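Local atomic coordinates of B-agarase (Saccharophagus degradans, PDB entry 4BQ2), a protein that hydrolyses agarose chains as an exo-acting beta-agarase of glycoside hydrolase family 50. Residues Thr284-Ile289 with Ala696-Tyr701. Numbering follows the deposited sequence.
Sequences TGLDII and AHWFQY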
ATOM      1  N   THR A 284       4.789  13.005 -12.224  1.00 12.95           N
ATOM      2  CA  THR A 284       3.483  12.464 -11.927  1.00 13.23           C
ATOM      3  C   THR A 284       3.314  11.211 -12.759  1.00 13.76           C
ATOM      4  O   THR A 284       3.911  11.093 -13.833  1.00 13.34           O
ATOM      5  CB  THR A 284       2.361  13.472 -12.241  1.00 13.87           C
ATOM      6  OG1 THR A 284       2.399  13.784 -13.650  1.00 13.82           O
ATOM      7  CG2 THR A 284       2.527  14.767 -11.379  1.00 13.62           C
ATOM      8  N   GLY A 285       2.524  10.265 -12.260  1.00 13.89           N
ATOM      9  CA  GLY A 285       2.282   9.019 -13.016  1.00 14.14           C
ATOM     10  C   GLY A 285       1.821   7.889 -12.104  1.00 14.40           C
ATOM     11  O   GLY A 285       1.525   8.111 -10.903  1.00 14.13           O
ATOM     12  N   LEU A 286       1.756   6.680 -12.671  1.00 13.67           N
ATOM     13  CA  LEU A 286       1.195   5.534 -11.966  1.00 14.65           C
ATOM     14  C   LEU A 286       2.197   4.427 -11.813  1.00 14.00           C
ATOM     15  O   LEU A 286       3.101   4.264 -12.664  1.00 15.75           O
ATOM     16  CB  LEU A 286      -0.032   4.960 -12.725  1.00 14.52           C
ATOM     17  CG  LEU A 286      -1.019   6.029 -13.254  1.00 13.77           C
ATOM     18  CD1 LEU A 286      -2.172   5.363 -14.004  1.00 13.30           C
ATOM     19  CD2 LEU A 286      -1.561   7.021 -12.204  1.00 12.93           C
ATOM     20  N   ASP A 287       2.028   3.656 -10.754  1.00 13.09           N
ATOM     21  CA  ASP A 287       2.876   2.513 -10.480  1.00 14.30           C
ATOM     22  C   ASP A 287       2.247   1.250 -11.068  1.00 14.42           C
ATOM     23  O   ASP A 287       1.034   1.219 -11.281  1.00 15.49           O
ATOM     24  CB  ASP A 287       2.992   2.307  -8.977  1.00 14.01           C
ATOM     25  CG  ASP A 287       3.628   3.488  -8.271  1.00 16.29           C
ATOM     26  OD1 ASP A 287       4.610   4.035  -8.799  1.00 16.20           O
ATOM     27  OD2 ASP A 287       3.161   3.839  -7.173  1.00 16.43           O
ATOM     28  N   ILE A 288       3.062   0.208 -11.243  1.00 14.23           N
ATOM     29  CA  ILE A 288       2.571  -1.139 -11.655  1.00 14.02           C
ATOM     30  C   ILE A 288       1.969  -1.070 -13.055  1.00 14.05           C
ATOM     31  O   ILE A 288       0.770  -1.351 -13.283  1.00 14.25           O
ATOM     32  CB  ILE A 288       1.575  -1.794 -10.653  1.00 13.82           C
ATOM     33  CG1 ILE A 288       2.107  -1.711  -9.203  1.00 13.28           C
ATOM     34  CG2 ILE A 288       1.318  -3.253 -11.074  1.00 13.42           C
ATOM     35  CD1 ILE A 288       3.087  -2.825  -8.821  1.00 14.73           C
ATOM     36  N   ILE A 289       2.813  -0.661 -13.984  1.00 14.19           N
ATOM     37  CA  ILE A 289       2.433  -0.598 -15.382  1.00 15.14           C
ATOM     38  C   ILE A 289       3.029  -1.844 -16.019  1.00 15.56           C
ATOM     39  O   ILE A 289       4.020  -1.816 -16.785  1.00 16.34           O
ATOM     40  CB  ILE A 289       2.874   0.737 -16.026  1.00 15.43           C
ATOM     41  CG1 ILE A 289       2.193   1.914 -15.296  1.00 15.68           C
ATOM     42  CG2 ILE A 289       2.465   0.770 -17.510  1.00 15.60           C
ATOM     43  CD1 ILE A 289       2.669   3.256 -15.809  1.00 16.45           C
ATOM     44  N   ALA A 696       4.997  12.715  -7.274  1.00 14.91           N
ATOM     45  CA  ALA A 696       4.160  11.748  -6.538  1.00 15.90           C
ATOM     46  C   ALA A 696       3.568  10.760  -7.538  1.00 16.59           C
ATOM     47  O   ALA A 696       2.985  11.173  -8.542  1.00 18.65           O
ATOM     48  CB  ALA A 696       3.024  12.480  -5.834  1.00 14.84           C
ATOM     49  N   HIS A 697       3.709   9.477  -7.243  1.00 15.52           N
ATOM     50  CA  HIS A 697       3.148   8.409  -8.070  1.00 14.53           C
ATOM     51  C   HIS A 697       1.988   7.731  -7.315  1.00 14.40           C
ATOM     52  O   HIS A 697       2.040   7.493  -6.105  1.00 13.62           O
ATOM     53  CB  HIS A 697       4.217   7.361  -8.432  1.00 13.83           C
ATOM     54  CG  HIS A 697       5.247   7.851  -9.407  1.00 13.92           C
ATOM     55  ND1 HIS A 697       6.602   7.630  -9.240  1.00 14.80           N
ATOM     56  CD2 HIS A 697       5.119   8.553 -10.565  1.00 13.34           C
ATOM     57  CE1 HIS A 697       7.259   8.161 -10.260  1.00 14.36           C
ATOM     58  NE2 HIS A 697       6.382   8.738 -11.072  1.00 14.09           N
ATOM     59  N   TRP A 698       0.933   7.470  -8.070  1.00 14.37           N
ATOM     60  CA  TRP A 698      -0.271   6.764  -7.607  1.00 13.48           C
ATOM     61  C   TRP A 698      -0.129   5.275  -7.782  1.00 14.24           C
ATOM     62  O   TRP A 698       0.344   4.787  -8.849  1.00 12.91           O
ATOM     63  CB  TRP A 698      -1.432   7.292  -8.471  1.00 13.34           C
ATOM     64  CG  TRP A 698      -2.688   6.469  -8.463  1.00 13.53           C
ATOM     65  CD1 TRP A 698      -2.905   5.259  -9.088  1.00 13.82           C
ATOM     66  CD2 TRP A 698      -3.884   6.800  -7.793  1.00 14.52           C
ATOM     67  NE1 TRP A 698      -4.201   4.823  -8.851  1.00 13.69           N
ATOM     68  CE2 TRP A 698      -4.819   5.752  -8.047  1.00 14.33           C
ATOM     69  CE3 TRP A 698      -4.273   7.886  -6.990  1.00 13.68           C
ATOM     70  CZ2 TRP A 698      -6.117   5.781  -7.540  1.00 14.16           C
ATOM     71  CZ3 TRP A 698      -5.549   7.900  -6.476  1.00 14.18           C
ATOM     72  CH2 TRP A 698      -6.469   6.874  -6.779  1.00 14.39           C
ATOM     73  N   PHE A 699      -0.517   4.533  -6.744  1.00 13.78           N
ATOM     74  CA  PHE A 699      -0.508   3.078  -6.790  1.00 14.66           C
ATOM     75  C   PHE A 699      -1.966   2.624  -6.917  1.00 15.29           C
ATOM     76  O   PHE A 699      -2.726   2.776  -5.951  1.00 15.53           O
ATOM     77  CB  PHE A 699       0.097   2.531  -5.480  1.00 14.85           C
ATOM     78  CG  PHE A 699       0.349   1.037  -5.490  1.00 14.38           C
ATOM     79  CD1 PHE A 699      -0.701   0.139  -5.276  1.00 13.54           C
ATOM     80  CD2 PHE A 699       1.637   0.527  -5.703  1.00 15.35           C
ATOM     81  CE1 PHE A 699      -0.465  -1.238  -5.268  1.00 14.72           C
ATOM     82  CE2 PHE A 699       1.885  -0.859  -5.716  1.00 15.44           C
ATOM     83  CZ  PHE A 699       0.822  -1.747  -5.511  1.00 15.34           C
ATOM     84  N   GLN A 700      -2.409   2.099  -8.069  1.00 15.12           N
ATOM     85  CA  GLN A 700      -1.613   1.676  -9.224  1.00 14.34           C
ATOM     86  C   GLN A 700      -2.438   1.876 -10.512  1.00 14.09           C
ATOM     87  O   GLN A 700      -3.516   2.436 -10.467  1.00 14.43           O
ATOM     88  CB  GLN A 700      -1.255   0.201  -9.045  1.00 15.36           C
ATOM     89  CG  GLN A 700      -2.530  -0.649  -8.830  1.00 15.14           C
ATOM     90  CD  GLN A 700      -2.254  -2.110  -8.588  1.00 16.70           C
ATOM     91  OE1 GLN A 700      -1.108  -2.540  -8.454  1.00 18.03           O
ATOM     92  NE2 GLN A 700      -3.311  -2.889  -8.527  1.00 16.87           N
ATOM     93  N   TYR A 701      -1.946   1.389 -11.654  1.00 13.84           N
ATOM     94  CA  TYR A 701      -2.607   1.624 -12.945  1.00 14.30           C
ATOM     95  C   TYR A 701      -3.993   0.933 -12.987  1.00 13.97           C
ATOM     96  O   TYR A 701      -4.974   1.529 -13.420  1.00 12.86           O
ATOM     97  CB  TYR A 701      -1.694   1.073 -14.057  1.00 14.28           C
ATOM     98  CG  TYR A 701      -2.130   1.282 -15.495  1.00 14.63           C
ATOM     99  CD1 TYR A 701      -3.000   2.295 -15.862  1.00 13.05           C
ATOM    100  CD2 TYR A 701      -1.574   0.480 -16.511  1.00 15.02           C
ATOM    101  CE1 TYR A 701      -3.376   2.461 -17.197  1.00 14.48           C
ATOM    102  CE2 TYR A 701      -1.892   0.680 -17.840  1.00 14.31           C
ATOM    103  CZ  TYR A 701      -2.797   1.658 -18.181  1.00 14.13           C
ATOM    104  OH  TYR A 701      -3.104   1.828 -19.539  1.00 13.52           O
TER
HETATM  105  O   HOH W   1       0.765  11.564 -10.058  1.00 15.89           O
HETATM  106  O   HOH W   2       6.980   5.430  -7.639  1.00 14.33           O
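Gly285 and Asp287 grip Trp698 between them where segments 284-287 and 696-699 run parallel, with axes 32° apart. Trp698 N donates to Gly285 O at 3.0 Å. Asp287 N donates to Trp698 O at 2.8 Å. Upstream the strands splay: Gly285 N and Ala696 O stand 3.9 Å apart with no direct hydrogen bond, and a water accepts from the first and donates to the second. Farther on, the peptide before Gln700 is cis, and Tyr701 N donates to Asp287 O at 3.0 Å.

On one side of the sheet, Leu286 lies alongside Trp698, its CD2 3.7 Å from Trp698 CB, while CD1 reaches Tyr701 CD1. Met407 of helix 394-410 and the loop residue Phe412 cover this leucine. The Tyr701 ring, with CG anti to the backbone N (chi1 -176°), reaches out to Thr403 and Arg406, both hydrogen-bonded to its hydroxyl.

On the other side, Asp287 crosses His697 nearly at right angles, carboxylate and imidazole planes 76° apart. OD1 sits 3.4 Å from His697 CB, and a water links it to His697 ND1. The backbone of Gly285 by itself calls for glycine, because a CB would be jammed against Thr284 O; its absence also leaves room for the imidazole edge at CD2. Farther along, Ile288 CG1 packs 3.6 Å from Phe699 CE2. Phe699 also lies near a bound glycerol, probably from the crystallisation liquor.

Two parallel strands so distant in sequence, beside strand 648-652 and with helices outside, are consistent with the first and last strands closing a (beta/alpha)8 barrel. In this buried network OD1 is held by two donors, the water and Asn417 N, and each imidazole nitrogen has a partner, NE2 meeting Ser414; together they probably help fix how carboxylate and ring are turned.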